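Local coordinates for protein halogenase (Chondromyces crocatus, PDB 3E1T) that binds FAD and acts as a flavin-dependent halogenase, probably placing the chlorine found in the myxobacterial natural product chondrochloren, at residues Pro42-Gly47 and Gly275-Ile280; Gln176-Arg181 and Asn296-Val301; Ala191-Phe196 and Trp219-Pro224. All coordinates share one frame; numbering follows the deposited sequence.

Interaction 1 (Pro42-Gly47 and Gly275-Ile280); sequences PRHQIG and GDYGEI. With FAD (flavin-adenine dinucleotide), chain C.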
loop_
_atom_site.group_PDB
_atom_site.type_symbol
_atom_site.label_atom_id
_atom_site.label_comp_id
_atom_site.label_asym_id
_atom_site.label_seq_id
_atom_site.Cartn_x
_atom_site.Cartn_y
_atom_site.Cartn_z
ATOM N N PRO A 42 16.216 13.386 1.799
ATOM C CA PRO A 42 15.358 12.256 2.178
ATOM C C PRO A 42 14.398 12.607 3.317
ATOM O O PRO A 42 14.714 13.466 4.150
ATOM C CB PRO A 42 16.364 11.197 2.628
ATOM C CG PRO A 42 17.512 11.975 3.167
ATOM C CD PRO A 42 17.573 13.262 2.373
ATOM N N ARG A 43 13.233 11.949 3.340
ATOM C CA ARG A 43 12.222 12.184 4.386
ATOM C C ARG A 43 11.552 10.884 4.848
ATOM O O ARG A 43 11.374 9.956 4.055
ATOM C CB ARG A 43 11.166 13.193 3.897
ATOM C CG ARG A 43 10.392 12.783 2.627
ATOM C CD ARG A 43 9.021 12.127 2.934
ATOM N NE ARG A 43 8.382 11.605 1.720
ATOM C CZ ARG A 43 8.630 10.404 1.206
ATOM N NH1 ARG A 43 9.508 9.589 1.795
ATOM N NH2 ARG A 43 8.008 10.016 0.095
ATOM N N HIS A 44 11.187 10.825 6.125
ATOM C CA HIS A 44 10.538 9.643 6.689
ATOM C C HIS A 44 9.143 9.427 6.131
ATOM O O HIS A 44 8.357 10.364 6.012
ATOM C CB HIS A 44 10.430 9.726 8.213
ATOM C CG HIS A 44 9.653 8.595 8.820
ATOM N ND1 HIS A 44 8.301 8.670 9.077
ATOM C CD2 HIS A 44 10.036 7.351 9.197
ATOM C CE1 HIS A 44 7.886 7.529 9.597
ATOM N NE2 HIS A 44 8.921 6.711 9.680
ATOM N N GLN A 45 8.849 8.175 5.814
ATOM C CA GLN A 45 7.501 7.735 5.493
ATOM C C GLN A 45 7.355 6.266 5.948
ATOM O O GLN A 45 8.322 5.497 5.914
ATOM C CB GLN A 45 7.236 7.941 3.984
ATOM C CG GLN A 45 5.921 7.407 3.389
ATOM C CD GLN A 45 4.635 7.867 4.072
ATOM O OE1 GLN A 45 4.573 8.066 5.279
ATOM N NE2 GLN A 45 3.583 7.986 3.286
ATOM N N ILE A 46 6.164 5.901 6.423
ATOM C CA ILE A 46 5.855 4.508 6.780
ATOM C C ILE A 46 5.624 3.702 5.494
ATOM O O ILE A 46 5.273 4.271 4.478
ATOM C CB ILE A 46 4.622 4.420 7.741
ATOM C CG1 ILE A 46 4.485 3.016 8.358
ATOM C CG2 ILE A 46 3.323 4.825 7.022
ATOM C CD1 ILE A 46 5.687 2.593 9.232
ATOM N N GLY A 47 5.830 2.388 5.538
ATOM C CA GLY A 47 5.639 1.542 4.367
ATOM C C GLY A 47 6.935 0.887 3.918
ATOM O O GLY A 47 7.394 1.112 2.798
ATOM N N GLY A 275 15.871 11.939 16.493
ATOM C CA GLY A 275 15.810 11.835 15.039
ATOM C C GLY A 275 14.416 11.488 14.541
ATOM O O GLY A 275 13.439 11.588 15.289
ATOM N N ASP A 276 14.336 11.082 13.274
ATOM C CA ASP A 276 13.069 10.748 12.614
ATOM C C ASP A 276 12.420 9.485 13.163
ATOM O O ASP A 276 11.205 9.330 13.069
ATOM C CB ASP A 276 13.267 10.577 11.103
ATOM C CG ASP A 276 13.107 11.886 10.325
ATOM O OD1 ASP A 276 12.160 12.668 10.606
ATOM O OD2 ASP A 276 13.931 12.116 9.414
ATOM N N TYR A 277 13.230 8.586 13.721
ATOM C CA TYR A 277 12.736 7.307 14.238
ATOM C C TYR A 277 12.471 7.351 15.749
ATOM O O TYR A 277 12.140 6.335 16.362
ATOM C CB TYR A 277 13.720 6.185 13.901
ATOM C CG TYR A 277 14.003 6.008 12.425
ATOM C CD1 TYR A 277 13.113 5.322 11.603
ATOM C CD2 TYR A 277 15.170 6.510 11.858
ATOM C CE1 TYR A 277 13.373 5.143 10.257
ATOM C CE2 TYR A 277 15.443 6.343 10.509
ATOM C CZ TYR A 277 14.539 5.660 9.717
ATOM O OH TYR A 277 14.802 5.492 8.390
ATOM N N GLY A 278 12.608 8.540 16.335
ATOM C CA GLY A 278 12.425 8.729 17.770
ATOM C C GLY A 278 11.006 9.105 18.132
ATOM O O GLY A 278 10.657 9.220 19.304
ATOM N N GLU A 279 10.182 9.297 17.112
ATOM C CA GLU A 279 8.803 9.685 17.320
ATOM C C GLU A 279 7.905 8.451 17.202
ATOM O O GLU A 279 8.265 7.469 16.547
ATOM C CB GLU A 279 8.419 10.759 16.296
ATOM C CG GLU A 279 7.746 12.001 16.904
ATOM C CD GLU A 279 8.709 12.878 17.713
ATOM O OE1 GLU A 279 9.683 13.412 17.127
ATOM O OE2 GLU A 279 8.484 13.043 18.937
ATOM N N ILE A 280 6.751 8.480 17.857
ATOM C CA ILE A 280 5.749 7.459 17.574
ATOM C C ILE A 280 4.527 8.093 16.905
ATOM O O ILE A 280 3.922 9.030 17.443
ATOM C CB ILE A 280 5.407 6.531 18.792
ATOM C CG1 ILE A 280 3.977 6.722 19.286
ATOM C CG2 ILE A 280 6.479 6.584 19.901
ATOM C CD1 ILE A 280 3.460 5.512 20.002
HETATM P PA FAD C . 3.543 8.478 -0.534
HETATM O O1A FAD C . 4.621 7.480 -0.202
HETATM O O2A FAD C . 2.720 8.929 0.623
HETATM O O5B FAD C . 4.270 9.767 -1.181
HETATM C C5B FAD C . 3.524 10.875 -1.661
HETATM C C4B FAD C . 4.438 12.100 -1.756
HETATM O O4B FAD C . 3.704 13.251 -2.121
HETATM C C3B FAD C . 5.087 12.409 -0.411
HETATM O O3B FAD C . 6.483 12.448 -0.604
HETATM C C2B FAD C . 4.571 13.779 -0.025
HETATM O O2B FAD C . 5.600 14.545 0.536
HETATM C C1B FAD C . 4.127 14.353 -1.358
HETATM N N9A FAD C . 3.024 15.330 -1.295
HETATM C C8A FAD C . 1.918 15.337 -0.483
HETATM N N7A FAD C . 1.173 16.419 -0.806
HETATM C C5A FAD C . 1.775 17.092 -1.816
HETATM C C6A FAD C . 1.463 18.263 -2.524
HETATM N N6A FAD C . 0.433 19.042 -2.168
HETATM N N1A FAD C . 2.311 18.684 -3.521
HETATM C C2A FAD C . 3.465 18.003 -3.807
HETATM N N3A FAD C . 3.768 16.861 -3.096
HETATM C C4A FAD C . 2.939 16.411 -2.128
HETATM N N1 FAD C . 3.267 -0.470 2.246
HETATM C C2 FAD C . 4.183 -1.442 1.955
HETATM O O2 FAD C . 4.463 -1.637 0.775
HETATM N N3 FAD C . 4.746 -2.179 2.982
HETATM C C4 FAD C . 4.402 -1.931 4.307
HETATM O O4 FAD C . 4.918 -2.570 5.227
HETATM C C4X FAD C . 3.461 -0.952 4.599
HETATM N N5 FAD C . 3.093 -0.676 5.902
HETATM C C5X FAD C . 2.162 0.311 6.163
HETATM C C6 FAD C . 1.773 0.592 7.477
HETATM C C7 FAD C . 0.825 1.595 7.730
HETATM C C7M FAD C . 0.260 1.730 9.116
HETATM C C8 FAD C . 0.259 2.315 6.671
HETATM C C8M FAD C . -0.908 3.254 6.879
HETATM C C9 FAD C . 0.658 2.036 5.368
HETATM C C9A FAD C . 1.603 1.037 5.104
HETATM N N10 FAD C . 1.984 0.787 3.800
HETATM C C10 FAD C . 2.902 -0.210 3.544
HETATM C "C1'" FAD C . 1.468 1.648 2.660
HETATM C "C2'" FAD C . 2.481 2.671 2.134
HETATM O "O2'" FAD C . 2.734 3.601 3.167
HETATM C "C3'" FAD C . 1.926 3.420 0.913
HETATM O "O3'" FAD C . 1.123 2.568 0.124
HETATM C "C4'" FAD C . 2.985 3.985 -0.034
HETATM O "O4'" FAD C . 3.782 4.920 0.657
HETATM C "C5'" FAD C . 2.293 4.678 -1.208
HETATM O "O5'" FAD C . 3.219 5.470 -1.900
HETATM P P FAD C . 2.758 6.779 -2.709
HETATM O O1P FAD C . 3.816 7.109 -3.741
HETATM O O2P FAD C . 1.441 6.547 -3.380
HETATM O O3P FAD C . 2.523 7.897 -1.607
HETATM O O HOH W 1 11.428 13.342 8.012
#

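Interaction 2 (Gln176-Arg181 and Asn296-Val301); sequences QAVGER and NGMALV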
loop_
_atom_site.group_PDB
_atom_site.type_symbol
_atom_site.label_atom_id
_atom_site.label_comp_id
_atom_site.label_asym_id
_atom_site.label_seq_id
_atom_site.Cartn_x
_atom_site.Cartn_y
_atom_site.Cartn_z
ATOM N N GLN A 176 -10.067 14.997 -4.987
ATOM C CA GLN A 176 -11.510 15.237 -5.142
ATOM C C GLN A 176 -11.894 15.791 -6.523
ATOM O O GLN A 176 -13.061 15.760 -6.918
ATOM C CB GLN A 176 -12.055 16.134 -4.024
ATOM C CG GLN A 176 -11.699 17.602 -4.170
ATOM C CD GLN A 176 -10.260 17.898 -3.808
ATOM O OE1 GLN A 176 -9.557 17.050 -3.244
ATOM N NE2 GLN A 176 -9.808 19.117 -4.125
ATOM N N ALA A 177 -10.902 16.266 -7.265
ATOM C CA ALA A 177 -11.105 16.675 -8.643
ATOM C C ALA A 177 -11.395 15.480 -9.551
ATOM O O ALA A 177 -11.996 15.651 -10.611
ATOM C CB ALA A 177 -9.905 17.459 -9.145
ATOM N N VAL A 178 -10.981 14.273 -9.148
ATOM C CA VAL A 178 -11.249 13.073 -9.955
ATOM C C VAL A 178 -12.449 12.245 -9.448
ATOM O O VAL A 178 -13.287 11.797 -10.247
ATOM C CB VAL A 178 -9.994 12.158 -10.091
ATOM C CG1 VAL A 178 -10.351 10.849 -10.735
ATOM C CG2 VAL A 178 -8.894 12.848 -10.900
ATOM N N GLY A 179 -12.518 12.020 -8.140
ATOM C CA GLY A 179 -13.567 11.175 -7.563
ATOM C C GLY A 179 -13.753 11.395 -6.079
ATOM O O GLY A 179 -13.031 12.201 -5.478
ATOM N N GLU A 180 -14.727 10.697 -5.494
ATOM C CA GLU A 180 -14.976 10.765 -4.057
ATOM C C GLU A 180 -14.216 9.626 -3.356
ATOM O O GLU A 180 -14.245 8.488 -3.800
ATOM C CB GLU A 180 -16.483 10.645 -3.775
ATOM C CG GLU A 180 -16.856 10.697 -2.289
ATOM C CD GLU A 180 -18.232 10.107 -1.972
ATOM O OE1 GLU A 180 -19.020 9.832 -2.909
ATOM O OE2 GLU A 180 -18.516 9.901 -0.763
ATOM N N ARG A 181 -13.534 9.932 -2.265
ATOM C CA ARG A 181 -12.889 8.871 -1.496
ATOM C C ARG A 181 -13.962 8.225 -0.598
ATOM O O ARG A 181 -14.707 8.923 0.091
ATOM C CB ARG A 181 -11.720 9.437 -0.690
ATOM C CG ARG A 181 -11.119 8.476 0.290
ATOM C CD ARG A 181 -10.137 9.179 1.185
ATOM N NE ARG A 181 -8.905 9.496 0.466
ATOM C CZ ARG A 181 -7.787 9.903 1.051
ATOM N NH1 ARG A 181 -7.736 10.057 2.370
ATOM N NH2 ARG A 181 -6.718 10.155 0.318
ATOM N N ASN A 296 -10.319 13.411 -17.167
ATOM C CA ASN A 296 -9.925 13.851 -18.504
ATOM C C ASN A 296 -8.673 14.658 -18.273
ATOM O O ASN A 296 -8.734 15.756 -17.715
ATOM C CB ASN A 296 -11.009 14.708 -19.182
ATOM C CG ASN A 296 -11.850 13.922 -20.197
ATOM O OD1 ASN A 296 -11.537 12.775 -20.557
ATOM N ND2 ASN A 296 -12.922 14.544 -20.669
ATOM N N GLY A 297 -7.537 14.070 -18.634
ATOM C CA GLY A 297 -6.234 14.669 -18.393
ATOM C C GLY A 297 -5.673 14.490 -16.990
ATOM O O GLY A 297 -4.580 14.964 -16.706
ATOM N N MET A 298 -6.412 13.831 -16.099
ATOM C CA MET A 298 -5.927 13.609 -14.733
ATOM C C MET A 298 -6.104 12.155 -14.328
ATOM O O MET A 298 -7.031 11.489 -14.790
ATOM C CB MET A 298 -6.628 14.537 -13.734
ATOM C CG MET A 298 -6.006 14.582 -12.328
ATOM S SD MET A 298 -6.851 15.814 -11.355
ATOM C CE MET A 298 -6.278 15.522 -9.665
ATOM N N ALA A 299 -5.199 11.669 -13.480
ATOM C CA ALA A 299 -5.290 10.320 -12.906
ATOM C C ALA A 299 -4.804 10.311 -11.458
ATOM O O ALA A 299 -4.075 11.215 -11.040
ATOM C CB ALA A 299 -4.503 9.346 -13.718
ATOM N N LEU A 300 -5.208 9.289 -10.697
ATOM C CA LEU A 300 -4.736 9.113 -9.321
ATOM C C LEU A 300 -3.958 7.807 -9.250
ATOM O O LEU A 300 -4.386 6.772 -9.784
ATOM C CB LEU A 300 -5.898 9.090 -8.310
ATOM C CG LEU A 300 -7.025 10.127 -8.385
ATOM C CD1 LEU A 300 -8.256 9.703 -7.553
ATOM C CD2 LEU A 300 -6.529 11.510 -7.956
ATOM N N VAL A 301 -2.803 7.855 -8.605
ATOM C CA VAL A 301 -2.010 6.629 -8.417
ATOM C C VAL A 301 -1.648 6.483 -6.955
ATOM O O VAL A 301 -1.562 7.480 -6.223
ATOM C CB VAL A 301 -0.718 6.573 -9.309
ATOM C CG1 VAL A 301 -1.042 6.643 -10.793
ATOM C CG2 VAL A 301 0.227 7.644 -8.946
#

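Interaction 3 (Ala191-Phe196 and Trp219-Pro224); sequences ALYGYF and WFWYIP. With FAD (flavin-adenine dinucleotide), chain C.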
loop_
_atom_site.group_PDB
_atom_site.type_symbol
_atom_site.label_atom_id
_atom_site.label_comp_id
_atom_site.label_asym_id
_atom_site.label_seq_id
_atom_site.Cartn_x
_atom_site.Cartn_y
_atom_site.Cartn_z
ATOM N N ALA A 191 -3.200 2.545 13.166
ATOM C CA ALA A 191 -1.860 2.020 13.448
ATOM C C ALA A 191 -1.098 2.995 14.344
ATOM O O ALA A 191 -1.168 4.212 14.160
ATOM C CB ALA A 191 -1.101 1.766 12.180
ATOM N N LEU A 192 -0.387 2.445 15.319
ATOM C CA LEU A 192 0.417 3.223 16.256
ATOM C C LEU A 192 1.800 2.609 16.214
ATOM O O LEU A 192 1.947 1.433 16.533
ATOM C CB LEU A 192 -0.171 3.100 17.660
ATOM C CG LEU A 192 0.504 3.872 18.796
ATOM C CD1 LEU A 192 0.395 5.385 18.575
ATOM C CD2 LEU A 192 -0.145 3.492 20.105
ATOM N N TYR A 193 2.804 3.374 15.793
ATOM C CA TYR A 193 4.102 2.770 15.516
ATOM C C TYR A 193 5.327 3.594 15.926
ATOM O O TYR A 193 5.306 4.823 15.877
ATOM C CB TYR A 193 4.203 2.354 14.043
ATOM C CG TYR A 193 4.310 3.500 13.071
ATOM C CD1 TYR A 193 5.562 3.978 12.679
ATOM C CD2 TYR A 193 3.165 4.102 12.524
ATOM C CE1 TYR A 193 5.682 5.023 11.785
ATOM C CE2 TYR A 193 3.271 5.163 11.622
ATOM C CZ TYR A 193 4.545 5.613 11.257
ATOM O OH TYR A 193 4.720 6.658 10.375
ATOM N N GLY A 194 6.380 2.888 16.332
ATOM C CA GLY A 194 7.671 3.498 16.633
ATOM C C GLY A 194 8.841 2.657 16.153
ATOM O O GLY A 194 8.671 1.702 15.380
ATOM N N TYR A 195 10.035 3.011 16.613
ATOM C CA TYR A 195 11.246 2.306 16.210
ATOM C C TYR A 195 12.089 1.913 17.402
ATOM O O TYR A 195 12.231 2.673 18.363
ATOM C CB TYR A 195 12.058 3.143 15.227
ATOM C CG TYR A 195 11.313 3.383 13.937
ATOM C CD1 TYR A 195 11.486 2.540 12.853
ATOM C CD2 TYR A 195 10.407 4.442 13.815
ATOM C CE1 TYR A 195 10.795 2.751 11.667
ATOM C CE2 TYR A 195 9.703 4.652 12.633
ATOM C CZ TYR A 195 9.904 3.806 11.572
ATOM O OH TYR A 195 9.228 4.010 10.403
ATOM N N PHE A 196 12.638 0.707 17.333
ATOM C CA PHE A 196 13.362 0.138 18.462
ATOM C C PHE A 196 14.766 -0.283 18.027
ATOM O O PHE A 196 14.970 -0.733 16.897
ATOM C CB PHE A 196 12.569 -1.036 19.052
ATOM C CG PHE A 196 11.266 -0.626 19.702
ATOM C CD1 PHE A 196 11.180 -0.490 21.083
ATOM C CD2 PHE A 196 10.127 -0.362 18.929
ATOM C CE1 PHE A 196 9.982 -0.105 21.694
ATOM C CE2 PHE A 196 8.928 0.026 19.524
ATOM C CZ PHE A 196 8.854 0.155 20.910
ATOM N N TRP A 219 -3.227 -6.405 16.105
ATOM C CA TRP A 219 -2.022 -7.114 15.699
ATOM C C TRP A 219 -0.825 -6.190 15.557
ATOM O O TRP A 219 -0.979 -4.983 15.391
ATOM C CB TRP A 219 -2.246 -7.939 14.411
ATOM C CG TRP A 219 -2.578 -7.126 13.179
ATOM C CD1 TRP A 219 -3.807 -6.661 12.815
ATOM C CD2 TRP A 219 -1.671 -6.717 12.143
ATOM N NE1 TRP A 219 -3.721 -5.974 11.621
ATOM C CE2 TRP A 219 -2.423 -5.988 11.192
ATOM C CE3 TRP A 219 -0.296 -6.874 11.940
ATOM C CZ2 TRP A 219 -1.845 -5.416 10.053
ATOM C CZ3 TRP A 219 0.282 -6.314 10.801
ATOM C CH2 TRP A 219 -0.495 -5.593 9.871
ATOM N N PHE A 220 0.366 -6.777 15.641
ATOM C CA PHE A 220 1.625 -6.050 15.533
ATOM C C PHE A 220 2.345 -6.407 14.244
ATOM O O PHE A 220 2.280 -7.552 13.787
ATOM C CB PHE A 220 2.547 -6.427 16.698
ATOM C CG PHE A 220 2.439 -5.534 17.886
ATOM C CD1 PHE A 220 3.163 -4.346 17.942
ATOM C CD2 PHE A 220 1.653 -5.899 18.971
ATOM C CE1 PHE A 220 3.079 -3.509 19.055
ATOM C CE2 PHE A 220 1.553 -5.083 20.092
ATOM C CZ PHE A 220 2.273 -3.885 20.145
ATOM N N TRP A 221 3.029 -5.434 13.654
ATOM C CA TRP A 221 4.103 -5.748 12.715
ATOM C C TRP A 221 5.452 -5.513 13.379
ATOM O O TRP A 221 5.563 -4.718 14.322
ATOM C CB TRP A 221 3.986 -4.971 11.396
ATOM C CG TRP A 221 4.435 -3.523 11.440
ATOM C CD1 TRP A 221 5.722 -3.059 11.440
ATOM C CD2 TRP A 221 3.591 -2.356 11.435
ATOM N NE1 TRP A 221 5.737 -1.678 11.469
ATOM C CE2 TRP A 221 4.443 -1.223 11.453
ATOM C CE3 TRP A 221 2.200 -2.160 11.440
ATOM C CZ2 TRP A 221 3.950 0.086 11.463
ATOM C CZ3 TRP A 221 1.707 -0.855 11.435
ATOM C CH2 TRP A 221 2.587 0.256 11.458
ATOM N N TYR A 222 6.470 -6.208 12.876
ATOM C CA TYR A 222 7.826 -6.201 13.445
ATOM C C TYR A 222 8.764 -6.386 12.264
ATOM O O TYR A 222 8.945 -7.496 11.777
ATOM C CB TYR A 222 7.998 -7.353 14.442
ATOM C CG TYR A 222 9.309 -7.356 15.232
ATOM C CD1 TYR A 222 9.392 -6.726 16.471
ATOM C CD2 TYR A 222 10.448 -8.017 14.757
ATOM C CE1 TYR A 222 10.576 -6.732 17.216
ATOM C CE2 TYR A 222 11.659 -8.037 15.511
ATOM C CZ TYR A 222 11.706 -7.388 16.731
ATOM O OH TYR A 222 12.861 -7.382 17.501
ATOM N N ILE A 223 9.309 -5.280 11.773
ATOM C CA ILE A 223 10.081 -5.271 10.534
ATOM C C ILE A 223 11.514 -4.888 10.855
ATOM O O ILE A 223 11.753 -3.789 11.368
ATOM C CB ILE A 223 9.517 -4.262 9.516
ATOM C CG1 ILE A 223 8.049 -4.580 9.187
ATOM C CG2 ILE A 223 10.385 -4.225 8.254
ATOM C CD1 ILE A 223 7.309 -3.462 8.424
ATOM N N PRO A 224 12.472 -5.795 10.575
ATOM C CA PRO A 224 13.878 -5.434 10.761
ATOM C C PRO A 224 14.374 -4.560 9.609
ATOM O O PRO A 224 14.241 -4.931 8.430
ATOM C CB PRO A 224 14.597 -6.784 10.778
ATOM C CG PRO A 224 13.715 -7.707 9.946
ATOM C CD PRO A 224 12.296 -7.178 10.082
HETATM P PA FAD C . 3.543 8.478 -0.534
HETATM O O1A FAD C . 4.621 7.480 -0.202
HETATM O O2A FAD C . 2.720 8.929 0.623
HETATM O O5B FAD C . 4.270 9.767 -1.181
HETATM C C5B FAD C . 3.524 10.875 -1.661
HETATM C C4B FAD C . 4.438 12.100 -1.756
HETATM O O4B FAD C . 3.704 13.251 -2.121
HETATM C C3B FAD C . 5.087 12.409 -0.411
HETATM O O3B FAD C . 6.483 12.448 -0.604
HETATM C C2B FAD C . 4.571 13.779 -0.025
HETATM O O2B FAD C . 5.600 14.545 0.536
HETATM C C1B FAD C . 4.127 14.353 -1.358
HETATM N N9A FAD C . 3.024 15.330 -1.295
HETATM C C8A FAD C . 1.918 15.337 -0.483
HETATM N N7A FAD C . 1.173 16.419 -0.806
HETATM C C5A FAD C . 1.775 17.092 -1.816
HETATM C C6A FAD C . 1.463 18.263 -2.524
HETATM N N6A FAD C . 0.433 19.042 -2.168
HETATM N N1A FAD C . 2.311 18.684 -3.521
HETATM C C2A FAD C . 3.465 18.003 -3.807
HETATM N N3A FAD C . 3.768 16.861 -3.096
HETATM C C4A FAD C . 2.939 16.411 -2.128
HETATM N N1 FAD C . 3.267 -0.470 2.246
HETATM C C2 FAD C . 4.183 -1.442 1.955
HETATM O O2 FAD C . 4.463 -1.637 0.775
HETATM N N3 FAD C . 4.746 -2.179 2.982
HETATM C C4 FAD C . 4.402 -1.931 4.307
HETATM O O4 FAD C . 4.918 -2.570 5.227
HETATM C C4X FAD C . 3.461 -0.952 4.599
HETATM N N5 FAD C . 3.093 -0.676 5.902
HETATM C C5X FAD C . 2.162 0.311 6.163
HETATM C C6 FAD C . 1.773 0.592 7.477
HETATM C C7 FAD C . 0.825 1.595 7.730
HETATM C C7M FAD C . 0.260 1.730 9.116
HETATM C C8 FAD C . 0.259 2.315 6.671
HETATM C C8M FAD C . -0.908 3.254 6.879
HETATM C C9 FAD C . 0.658 2.036 5.368
HETATM C C9A FAD C . 1.603 1.037 5.104
HETATM N N10 FAD C . 1.984 0.787 3.800
HETATM C C10 FAD C . 2.902 -0.210 3.544
HETATM C "C1'" FAD C . 1.468 1.648 2.660
HETATM C "C2'" FAD C . 2.481 2.671 2.134
HETATM O "O2'" FAD C . 2.734 3.601 3.167
HETATM C "C3'" FAD C . 1.926 3.420 0.913
HETATM O "O3'" FAD C . 1.123 2.568 0.124
HETATM C "C4'" FAD C . 2.985 3.985 -0.034
HETATM O "O4'" FAD C . 3.782 4.920 0.657
HETATM C "C5'" FAD C . 2.293 4.678 -1.208
HETATM O "O5'" FAD C . 3.219 5.470 -1.900
HETATM P P FAD C . 2.758 6.779 -2.709
HETATM O O1P FAD C . 3.816 7.109 -3.741
HETATM O O2P FAD C . 1.441 6.547 -3.380
HETATM O O3P FAD C . 2.523 7.897 -1.607
#

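Interaction 1 (Pro42-Gly47 and Gly275-Ile280)
The FAD-binding loop that follows strand 33-36 meets, through His44, a type I beta turn running from Gly275 to Gly278; Asp276 and Tyr277 of that turn make the contact. With CG anti to the backbone N (chi1 174°), the His44 imidazole leaves the loop on the side of the turn. Its CD2 comes 4.1 Å from CE1 of Tyr277, and with ring planes at 89° and centroids 5.9 Å apart the pair is an offset edge-to-face one, the histidine supplying the edge. The far end of the imidazole is fixed elsewhere, NE2 being hydrogen-bonded to Tyr195 OH. Nearer the backbone, His44 CB lies 4.0 Å from CG of Asp276, a plain van der Waals approach. No direct hydrogen bond joins the segments; a water does so instead, accepting from His44 N and donating to Asp276 OD1 at 2.8 Å. The neighbours of His44 turn to the cofactor. Arg43 grips the ribose hydroxyl O3B of FAD in the plane of its guanidinium, from both NE and NH2, while NH1 forms a salt bridge with Asp114. Gln45 NE2 gives a weak bond to phosphate oxygen O2A, and its OE1 takes the Ile46 N-H from above the carbonyl plane. Beyond it, FAD O2' donates to Ile46 O at 2.9 Å, and Gly47 CA lies 3.3 Å from the flavin atom C4X.

Interaction 2 (Gln176-Arg181 and Asn296-Val301)
Met298 reaches across to Val178 along its whole length. Its CG stands anti to the backbone N (chi1 -169°) and the chain stays extended beyond, which carries the side chain past the valine and on to Ala177. CB starts the contact 4.0 Å from Val178 CG2; CG closes to 3.7 Å from the same methyl, and SD to 3.6 Å. The terminal CE lies 3.9 Å from Val178 CG2, while SD and CE both lie at the CB of Ala177, each 4.1 Å from it. The methionine and valine side chains cross at a slant. Met298 and Leu300 belong to strand 298-300, an outermost strand of the five-stranded parallel sheet of the Rossmann-like FAD-binding fold, where it pairs with strand 163-166. Ala177 ends a short 3-10 segment, Val178 follows it in the loop leading to strand 181-183, and Phe139 of strand 133-140 touches both Ala177 and Met298. Two residues along the strand from Met298, Leu300 also points its CB to this loop. Its CD1 lies 3.9 Å from Val178 CB and also touches CG1, whereas CD2 reaches CG2, at 4.0 Å. An alanine in place of Leu300 removes both branches and would probably leave a gap beside Val178, whose CB and CG1 would lose their neighbours on the strand. The valine and leucine side chains run past one another in opposite directions, with Leu300 also resting on Ser175 and Ala305.

Interaction 3 (Ala191-Phe196 and Trp219-Pro224)
Trp221 lays the six-membered ring of its indole against Tyr193 and Ala191 of strand 189-197, beside the flavin methyl C7M, joining two strands of the large mixed sheet that are not direct neighbours: strand 229-237 pairs with both. The tight part lies at the six-membered ring. CZ2 of Trp221 presses to 3.4 Å from Tyr193 CB, and CH2 follows at 3.7 Å from the same atom. Farther along the indole, Ala191 CB meets the ring at its edge, near its plane, 3.9 Å from CZ3. The Trp221 CG sits between the backbone N and the carbonyl carbon (chi1 78°), a setting that carries the benzo end over to the other strand while NE1 donates a hydrogen bond to Ser231 OG. The contact is looser at the tyrosine ring. Its end leads away from the tryptophan, the planes stand at an oblique 41°, and the centroids are 5.8 Å apart, so that CG and CD2 give the ring's nearer approaches. Tyr193 continues instead to His44 and Ile46 of the cofactor loop. All three touching residues are buried, so the contrast is one of packing and not of solvent access. Ala191 and Trp221 belong to the FAD pocket, where both touch the flavin methyl C7M, which lies 3.4 Å from Ala191 CB and 3.6 Å from Trp221 CH2.

Interactions 1 and 3 adjoin, their centres 12 Å apart, and both touch FAD: the first along the ribose, one phosphate, the ribityl chain and the flavin, the second at the flavin's methyl end. They are joined directly, through the hydrogen bond between His44 and Tyr195 and the packing of Ile280 on Leu192. Interaction 1 is a surface contact that mixes an aromatic pair with a water bridge, whereas interaction 3 is buried and apolar across its two strands. Interaction 2 stands apart, 28 Å and 32 Å from the other centres, at the edge of the parallel sheet. It is partly buried and wholly aliphatic apart from the thioether, with the Leu300 side chain about 9 Å from FAD.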